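Local coordinates for putative uncharacterized protein (PDB 2Z6V) that probably transfers sulfuryl groups to an acceptor molecule, as a mycobacterial member of the sulfotransferase family whose own substrate is not established, at residues Met223-Leu234 with His252-Phe263. Numbering follows the deposited sequence.
Sequences MSSTYEYQKRYL and HSVHIEALLKVF
The Tyr227 ring is laid against helix 256-262, with Leu259 CA over one face, toward the rim, and the CB of Ala258 3.8 Å from Tyr227 CD1. Tyr227 CE2 rests against the CB of Leu259, while at the root of the side chain CB meets Val262 CG2. At the far end, Tyr227 OH makes a 2.6 Å hydrogen bond to His252 ND1, in which either partner could be the donor; the two rings meet rim to rim, their planes 46° apart. The buried hydroxyl is thus hydrogen-bonded.

On one flank, Met223, bent at both chi2 and chi3, brings CE over the centre of the His255 ring in a CH-pi contact, 3.6 Å from the centroid. Val254 CB covers the opposite face of that imidazole. On the other flank, Phe263 CZ packs 4.0 Å from Lys231 CB, and Phe263 CE2 meets Tyr227 CD2 edge to edge.

In the second shell, His252 NE2 is hydrogen-bonded to Asp191, so both ring nitrogens are engaged, which probably fixes the imidazole's rotation; Gln230 OE1, near that ring's edge, is bonded to His195. The helix axes cross at -45°, 9.0 Å apart at closest approach. Helix 224-238 touches Ile194 of helix 192-195 and leads into strand 244-248; helix 256-262 then forms the beta-alpha-beta crossover to parallel strand 267-272, His252 and Ile256 packing on strand 109-113 between them.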
ATOM      1  N   MET A 223       0.130   4.908 -15.478  1.00 35.44           N
ATOM      2  CA  MET A 223       0.331   5.218 -14.071  1.00 33.50           C
ATOM      3  C   MET A 223       0.904   6.597 -13.730  1.00 32.92           C
ATOM      4  O   MET A 223       1.060   6.935 -12.551  1.00 32.86           O
ATOM      5  CB  MET A 223       1.190   4.121 -13.441  1.00 33.11           C
ATOM      6  CG  MET A 223       0.563   2.726 -13.520  1.00 35.33           C
ATOM      7  SD  MET A 223      -1.044   2.605 -12.682  1.00 36.77           S
ATOM      8  CE  MET A 223      -0.554   2.972 -10.993  1.00 35.58           C
ATOM      9  N   SER A 224       1.185   7.407 -14.743  1.00 31.13           N
ATOM     10  CA  SER A 224       1.760   8.723 -14.501  1.00 30.88           C
ATOM     11  C   SER A 224       0.870   9.656 -13.682  1.00 30.31           C
ATOM     12  O   SER A 224       1.347  10.323 -12.764  1.00 30.33           O
ATOM     13  CB  SER A 224       2.151   9.393 -15.831  1.00 31.34           C
ATOM     14  OG  SER A 224       1.018   9.724 -16.616  1.00 32.34           O
ATOM     15  N   SER A 225      -0.417   9.717 -14.005  1.00 29.40           N
ATOM     16  CA  SER A 225      -1.320  10.588 -13.259  1.00 29.46           C
ATOM     17  C   SER A 225      -1.260  10.264 -11.766  1.00 30.67           C
ATOM     18  O   SER A 225      -1.283  11.158 -10.918  1.00 30.65           O
ATOM     19  CB  SER A 225      -2.760  10.420 -13.757  1.00 28.72           C
ATOM     20  OG  SER A 225      -3.213   9.080 -13.611  1.00 27.68           O
ATOM     21  N   THR A 226      -1.165   8.974 -11.459  1.00 29.31           N
ATOM     22  CA  THR A 226      -1.128   8.503 -10.085  1.00 29.73           C
ATOM     23  C   THR A 226       0.129   8.915  -9.327  1.00 29.69           C
ATOM     24  O   THR A 226       0.048   9.479  -8.232  1.00 27.73           O
ATOM     25  CB  THR A 226      -1.245   6.978 -10.039  1.00 29.88           C
ATOM     26  OG1 THR A 226      -2.356   6.564 -10.850  1.00 27.02           O
ATOM     27  CG2 THR A 226      -1.435   6.514  -8.602  1.00 25.57           C
ATOM     28  N   TYR A 227       1.293   8.627  -9.897  1.00 29.46           N
ATOM     29  CA  TYR A 227       2.523   8.999  -9.222  1.00 28.75           C
ATOM     30  C   TYR A 227       2.662  10.505  -9.138  1.00 28.46           C
ATOM     31  O   TYR A 227       3.194  11.025  -8.156  1.00 28.69           O
ATOM     32  CB  TYR A 227       3.741   8.359  -9.898  1.00 26.72           C
ATOM     33  CG  TYR A 227       3.934   6.928  -9.459  1.00 24.54           C
ATOM     34  CD1 TYR A 227       3.253   5.889 -10.087  1.00 25.45           C
ATOM     35  CD2 TYR A 227       4.714   6.624  -8.340  1.00 24.65           C
ATOM     36  CE1 TYR A 227       3.334   4.579  -9.603  1.00 25.95           C
ATOM     37  CE2 TYR A 227       4.803   5.324  -7.849  1.00 23.25           C
ATOM     38  CZ  TYR A 227       4.107   4.308  -8.481  1.00 25.50           C
ATOM     39  OH  TYR A 227       4.164   3.024  -7.983  1.00 25.54           O
ATOM     40  N   GLU A 228       2.160  11.213 -10.146  1.00 28.50           N
ATOM     41  CA  GLU A 228       2.234  12.667 -10.132  1.00 29.81           C
ATOM     42  C   GLU A 228       1.341  13.174  -9.018  1.00 29.22           C
ATOM     43  O   GLU A 228       1.639  14.187  -8.382  1.00 30.25           O
ATOM     44  CB  GLU A 228       1.791  13.243 -11.471  1.00 33.62           C
ATOM     45  CG  GLU A 228       2.903  13.307 -12.503  1.00 39.62           C
ATOM     46  CD  GLU A 228       2.369  13.333 -13.915  1.00 44.19           C
ATOM     47  OE1 GLU A 228       1.359  14.041 -14.140  1.00 46.85           O
ATOM     48  OE2 GLU A 228       2.959  12.652 -14.792  1.00 45.52           O
ATOM     49  N   TYR A 229       0.244  12.461  -8.781  1.00 26.04           N
ATOM     50  CA  TYR A 229      -0.670  12.826  -7.712  1.00 24.44           C
ATOM     51  C   TYR A 229       0.023  12.563  -6.366  1.00 24.90           C
ATOM     52  O   TYR A 229      -0.043  13.381  -5.442  1.00 22.34           O
ATOM     53  CB  TYR A 229      -1.957  12.004  -7.805  1.00 24.40           C
ATOM     54  CG  TYR A 229      -2.937  12.284  -6.682  1.00 24.43           C
ATOM     55  CD1 TYR A 229      -3.425  13.574  -6.462  1.00 21.80           C
ATOM     56  CD2 TYR A 229      -3.346  11.267  -5.811  1.00 23.13           C
ATOM     57  CE1 TYR A 229      -4.284  13.848  -5.403  1.00 20.71           C
ATOM     58  CE2 TYR A 229      -4.207  11.531  -4.751  1.00 21.49           C
ATOM     59  CZ  TYR A 229      -4.669  12.827  -4.551  1.00 21.44           C
ATOM     60  OH  TYR A 229      -5.511  13.103  -3.496  1.00 21.26           O
ATOM     61  N   GLN A 230       0.710  11.431  -6.257  1.00 24.54           N
ATOM     62  CA  GLN A 230       1.379  11.131  -5.000  1.00 25.68           C
ATOM     63  C   GLN A 230       2.341  12.242  -4.608  1.00 26.50           C
ATOM     64  O   GLN A 230       2.367  12.660  -3.450  1.00 27.68           O
ATOM     65  CB  GLN A 230       2.137   9.809  -5.064  1.00 22.88           C
ATOM     66  CG  GLN A 230       2.626   9.379  -3.702  1.00 23.33           C
ATOM     67  CD  GLN A 230       3.476   8.140  -3.747  1.00 25.93           C
ATOM     68  OE1 GLN A 230       3.392   7.350  -4.691  1.00 28.57           O
ATOM     69  NE2 GLN A 230       4.292   7.942  -2.714  1.00 25.31           N
ATOM     70  N   LYS A 231       3.130  12.722  -5.567  1.00 27.49           N
ATOM     71  CA  LYS A 231       4.087  13.794  -5.288  1.00 26.50           C
ATOM     72  C   LYS A 231       3.394  15.051  -4.749  1.00 25.17           C
ATOM     73  O   LYS A 231       3.853  15.650  -3.775  1.00 25.60           O
ATOM     74  CB  LYS A 231       4.895  14.125  -6.546  1.00 26.94           C
ATOM     75  CG  LYS A 231       5.819  15.328  -6.393  1.00 29.03           C
ATOM     76  CD  LYS A 231       6.963  15.285  -7.404  1.00 31.39           C
ATOM     77  CE  LYS A 231       7.931  16.439  -7.182  1.00 33.11           C
ATOM     78  NZ  LYS A 231       9.319  16.124  -7.634  1.00 34.47           N
ATOM     79  N   ARG A 232       2.287  15.444  -5.372  1.00 24.21           N
ATOM     80  CA  ARG A 232       1.536  16.618  -4.923  1.00 25.28           C
ATOM     81  C   ARG A 232       1.015  16.379  -3.501  1.00 25.76           C
ATOM     82  O   ARG A 232       1.061  17.266  -2.646  1.00 25.00           O
ATOM     83  CB  ARG A 232       0.354  16.890  -5.862  1.00 26.62           C
ATOM     84  CG  ARG A 232       0.734  17.493  -7.209  1.00 25.32           C
ATOM     85  CD  ARG A 232      -0.507  17.831  -8.016  1.00 27.37           C
ATOM     86  NE  ARG A 232      -0.704  16.889  -9.113  1.00 31.55           N
ATOM     87  CZ  ARG A 232      -1.809  16.184  -9.301  1.00 32.34           C
ATOM     88  NH1 ARG A 232      -2.823  16.310  -8.464  1.00 33.20           N
ATOM     89  NH2 ARG A 232      -1.896  15.354 -10.326  1.00 34.37           N
ATOM     90  N   TYR A 233       0.519  15.166  -3.267  1.00 24.05           N
ATOM     91  CA  TYR A 233       0.004  14.775  -1.971  1.00 22.37           C
ATOM     92  C   TYR A 233       1.120  14.951  -0.944  1.00 23.00           C
ATOM     93  O   TYR A 233       0.928  15.590   0.091  1.00 24.20           O
ATOM     94  CB  TYR A 233      -0.414  13.310  -2.004  1.00 22.77           C
ATOM     95  CG  TYR A 233      -1.500  12.926  -1.033  1.00 20.51           C
ATOM     96  CD1 TYR A 233      -2.831  12.846  -1.454  1.00 23.58           C
ATOM     97  CD2 TYR A 233      -1.200  12.580   0.283  1.00 18.93           C
ATOM     98  CE1 TYR A 233      -3.845  12.417  -0.588  1.00 23.45           C
ATOM     99  CE2 TYR A 233      -2.203  12.147   1.165  1.00 19.64           C
ATOM    100  CZ  TYR A 233      -3.524  12.065   0.720  1.00 23.70           C
ATOM    101  OH  TYR A 233      -4.523  11.626   1.560  1.00 23.15           O
ATOM    102  N   LEU A 234       2.285  14.378  -1.231  1.00 20.41           N
ATOM    103  CA  LEU A 234       3.410  14.482  -0.312  1.00 21.29           C
ATOM    104  C   LEU A 234       3.855  15.930  -0.119  1.00 22.76           C
ATOM    105  O   LEU A 234       4.269  16.314   0.974  1.00 21.86           O
ATOM    106  CB  LEU A 234       4.576  13.622  -0.804  1.00 21.37           C
ATOM    107  CG  LEU A 234       4.244  12.126  -0.858  1.00 20.88           C
ATOM    108  CD1 LEU A 234       5.431  11.363  -1.402  1.00 23.76           C
ATOM    109  CD2 LEU A 234       3.891  11.627   0.534  1.00 19.54           C
ATOM    110  N   HIS A 252       4.782  -0.997  -6.036  1.00 25.61           N
ATOM    111  CA  HIS A 252       5.620   0.062  -6.592  1.00 26.69           C
ATOM    112  C   HIS A 252       6.543  -0.692  -7.557  1.00 28.15           C
ATOM    113  O   HIS A 252       7.011  -0.151  -8.555  1.00 28.28           O
ATOM    114  CB  HIS A 252       6.477   0.735  -5.515  1.00 24.00           C
ATOM    115  CG  HIS A 252       5.846   1.936  -4.885  1.00 24.17           C
ATOM    116  ND1 HIS A 252       5.225   2.924  -5.619  1.00 24.90           N
ATOM    117  CD2 HIS A 252       5.812   2.350  -3.595  1.00 24.36           C
ATOM    118  CE1 HIS A 252       4.838   3.894  -4.808  1.00 24.06           C
ATOM    119  NE2 HIS A 252       5.184   3.572  -3.575  1.00 21.17           N
ATOM    120  N   SER A 253       6.796  -1.957  -7.236  1.00 29.25           N
ATOM    121  CA  SER A 253       7.642  -2.816  -8.056  1.00 31.87           C
ATOM    122  C   SER A 253       7.015  -2.993  -9.437  1.00 33.10           C
ATOM    123  O   SER A 253       7.692  -2.933 -10.456  1.00 34.87           O
ATOM    124  CB  SER A 253       7.797  -4.183  -7.383  1.00 32.14           C
ATOM    125  OG  SER A 253       6.529  -4.727  -7.054  1.00 29.54           O
ATOM    126  N   VAL A 254       5.710  -3.223  -9.458  1.00 33.80           N
ATOM    127  CA  VAL A 254       4.991  -3.398 -10.704  1.00 34.65           C
ATOM    128  C   VAL A 254       5.055  -2.104 -11.508  1.00 35.63           C
ATOM    129  O   VAL A 254       5.414  -2.107 -12.687  1.00 38.10           O
ATOM    130  CB  VAL A 254       3.518  -3.754 -10.428  1.00 35.06           C
ATOM    131  CG1 VAL A 254       2.760  -3.897 -11.728  1.00 32.98           C
ATOM    132  CG2 VAL A 254       3.445  -5.044  -9.609  1.00 35.30           C
ATOM    133  N   HIS A 255       4.727  -0.996 -10.858  1.00 34.51           N
ATOM    134  CA  HIS A 255       4.722   0.309 -11.504  1.00 34.74           C
ATOM    135  C   HIS A 255       6.058   1.044 -11.384  1.00 34.00           C
ATOM    136  O   HIS A 255       6.097   2.276 -11.466  1.00 35.76           O
ATOM    137  CB  HIS A 255       3.619   1.178 -10.885  1.00 34.10           C
ATOM    138  CG  HIS A 255       2.312   0.468 -10.720  1.00 34.53           C
ATOM    139  ND1 HIS A 255       1.656  -0.138 -11.769  1.00 34.29           N
ATOM    140  CD2 HIS A 255       1.546   0.253  -9.624  1.00 33.98           C
ATOM    141  CE1 HIS A 255       0.544  -0.697 -11.327  1.00 34.67           C
ATOM    142  NE2 HIS A 255       0.453  -0.474 -10.028  1.00 33.43           N
ATOM    143  N   ILE A 256       7.153   0.306 -11.217  1.00 32.02           N
ATOM    144  CA  ILE A 256       8.457   0.944 -11.039  1.00 30.50           C
ATOM    145  C   ILE A 256       8.868   1.935 -12.130  1.00 31.47           C
ATOM    146  O   ILE A 256       9.597   2.894 -11.859  1.00 30.73           O
ATOM    147  CB  ILE A 256       9.576  -0.104 -10.841  1.00 28.23           C
ATOM    148  CG1 ILE A 256      10.855   0.603 -10.379  1.00 26.57           C
ATOM    149  CG2 ILE A 256       9.784  -0.900 -12.117  1.00 26.27           C
ATOM    150  CD1 ILE A 256      11.854  -0.313  -9.713  1.00 26.03           C
ATOM    151  N   GLU A 257       8.392   1.724 -13.353  1.00 31.87           N
ATOM    152  CA  GLU A 257       8.722   2.635 -14.441  1.00 32.95           C
ATOM    153  C   GLU A 257       8.100   4.026 -14.263  1.00 33.22           C
ATOM    154  O   GLU A 257       8.754   5.041 -14.511  1.00 34.04           O
ATOM    155  CB  GLU A 257       8.299   2.044 -15.788  1.00 33.24           C
ATOM    156  CG  GLU A 257       9.148   0.859 -16.267  1.00 37.89           C
ATOM    157  CD  GLU A 257      10.651   1.067 -16.060  1.00 39.37           C
ATOM    158  OE1 GLU A 257      11.098   2.235 -16.054  1.00 41.90           O
ATOM    159  OE2 GLU A 257      11.385   0.063 -15.915  1.00 37.52           O
ATOM    160  N   ALA A 258       6.842   4.083 -13.835  1.00 32.10           N
ATOM    161  CA  ALA A 258       6.181   5.371 -13.638  1.00 31.41           C
ATOM    162  C   ALA A 258       6.752   6.067 -12.401  1.00 31.50           C
ATOM    163  O   ALA A 258       6.882   7.295 -12.365  1.00 28.70           O
ATOM    164  CB  ALA A 258       4.675   5.177 -13.492  1.00 31.36           C
ATOM    165  N   LEU A 259       7.083   5.270 -11.385  1.00 30.47           N
ATOM    166  CA  LEU A 259       7.665   5.791 -10.155  1.00 28.03           C
ATOM    167  C   LEU A 259       8.956   6.548 -10.509  1.00 28.28           C
ATOM    168  O   LEU A 259       9.107   7.726 -10.176  1.00 27.15           O
ATOM    169  CB  LEU A 259       7.960   4.624  -9.200  1.00 26.57           C
ATOM    170  CG  LEU A 259       8.538   4.881  -7.802  1.00 25.54           C
ATOM    171  CD1 LEU A 259       8.476   3.601  -6.992  1.00 23.85           C
ATOM    172  CD2 LEU A 259       9.967   5.362  -7.888  1.00 24.13           C
ATOM    173  N   LEU A 260       9.873   5.873 -11.202  1.00 28.29           N
ATOM    174  CA  LEU A 260      11.146   6.476 -11.592  1.00 30.59           C
ATOM    175  C   LEU A 260      10.970   7.768 -12.370  1.00 32.44           C
ATOM    176  O   LEU A 260      11.759   8.713 -12.232  1.00 32.41           O
ATOM    177  CB  LEU A 260      11.968   5.485 -12.409  1.00 30.03           C
ATOM    178  CG  LEU A 260      12.570   4.399 -11.518  1.00 33.21           C
ATOM    179  CD1 LEU A 260      13.245   3.332 -12.368  1.00 34.73           C
ATOM    180  CD2 LEU A 260      13.553   5.038 -10.547  1.00 30.68           C
ATOM    181  N   LYS A 261       9.926   7.803 -13.186  1.00 33.96           N
ATOM    182  CA  LYS A 261       9.614   8.979 -13.981  1.00 35.36           C
ATOM    183  C   LYS A 261       9.363  10.184 -13.060  1.00 33.95           C
ATOM    184  O   LYS A 261       9.901  11.260 -13.286  1.00 34.34           O
ATOM    185  CB  LYS A 261       8.366   8.709 -14.818  1.00 38.62           C
ATOM    186  CG  LYS A 261       8.310   9.455 -16.126  1.00 43.05           C
ATOM    187  CD  LYS A 261       9.067   8.697 -17.200  1.00 47.51           C
ATOM    188  CE  LYS A 261       8.380   7.379 -17.517  1.00 49.64           C
ATOM    189  NZ  LYS A 261       9.066   6.657 -18.627  1.00 52.38           N
ATOM    190  N   VAL A 262       8.555   9.987 -12.017  1.00 33.30           N
ATOM    191  CA  VAL A 262       8.200  11.042 -11.059  1.00 30.51           C
ATOM    192  C   VAL A 262       9.220  11.266  -9.934  1.00 31.47           C
ATOM    193  O   VAL A 262       9.407  12.396  -9.476  1.00 31.65           O
ATOM    194  CB  VAL A 262       6.811  10.755 -10.442  1.00 28.91           C
ATOM    195  CG1 VAL A 262       6.522  11.714  -9.291  1.00 26.45           C
ATOM    196  CG2 VAL A 262       5.747  10.874 -11.521  1.00 26.01           C
ATOM    197  N   PHE A 263       9.865  10.193  -9.482  1.00 30.61           N
ATOM    198  CA  PHE A 263      10.881  10.293  -8.431  1.00 30.11           C
ATOM    199  C   PHE A 263      12.180   9.682  -8.963  1.00 31.34           C
ATOM    200  O   PHE A 263      12.660   8.671  -8.451  1.00 31.15           O
ATOM    201  CB  PHE A 263      10.453   9.523  -7.182  1.00 28.32           C
ATOM    202  CG  PHE A 263       9.125   9.942  -6.629  1.00 28.52           C
ATOM    203  CD1 PHE A 263       9.009  11.093  -5.863  1.00 26.19           C
ATOM    204  CD2 PHE A 263       7.985   9.177  -6.870  1.00 27.32           C
ATOM    205  CE1 PHE A 263       7.786  11.478  -5.343  1.00 26.09           C
ATOM    206  CE2 PHE A 263       6.750   9.556  -6.353  1.00 27.32           C
ATOM    207  CZ  PHE A 263       6.651  10.709  -5.586  1.00 26.48           C
TER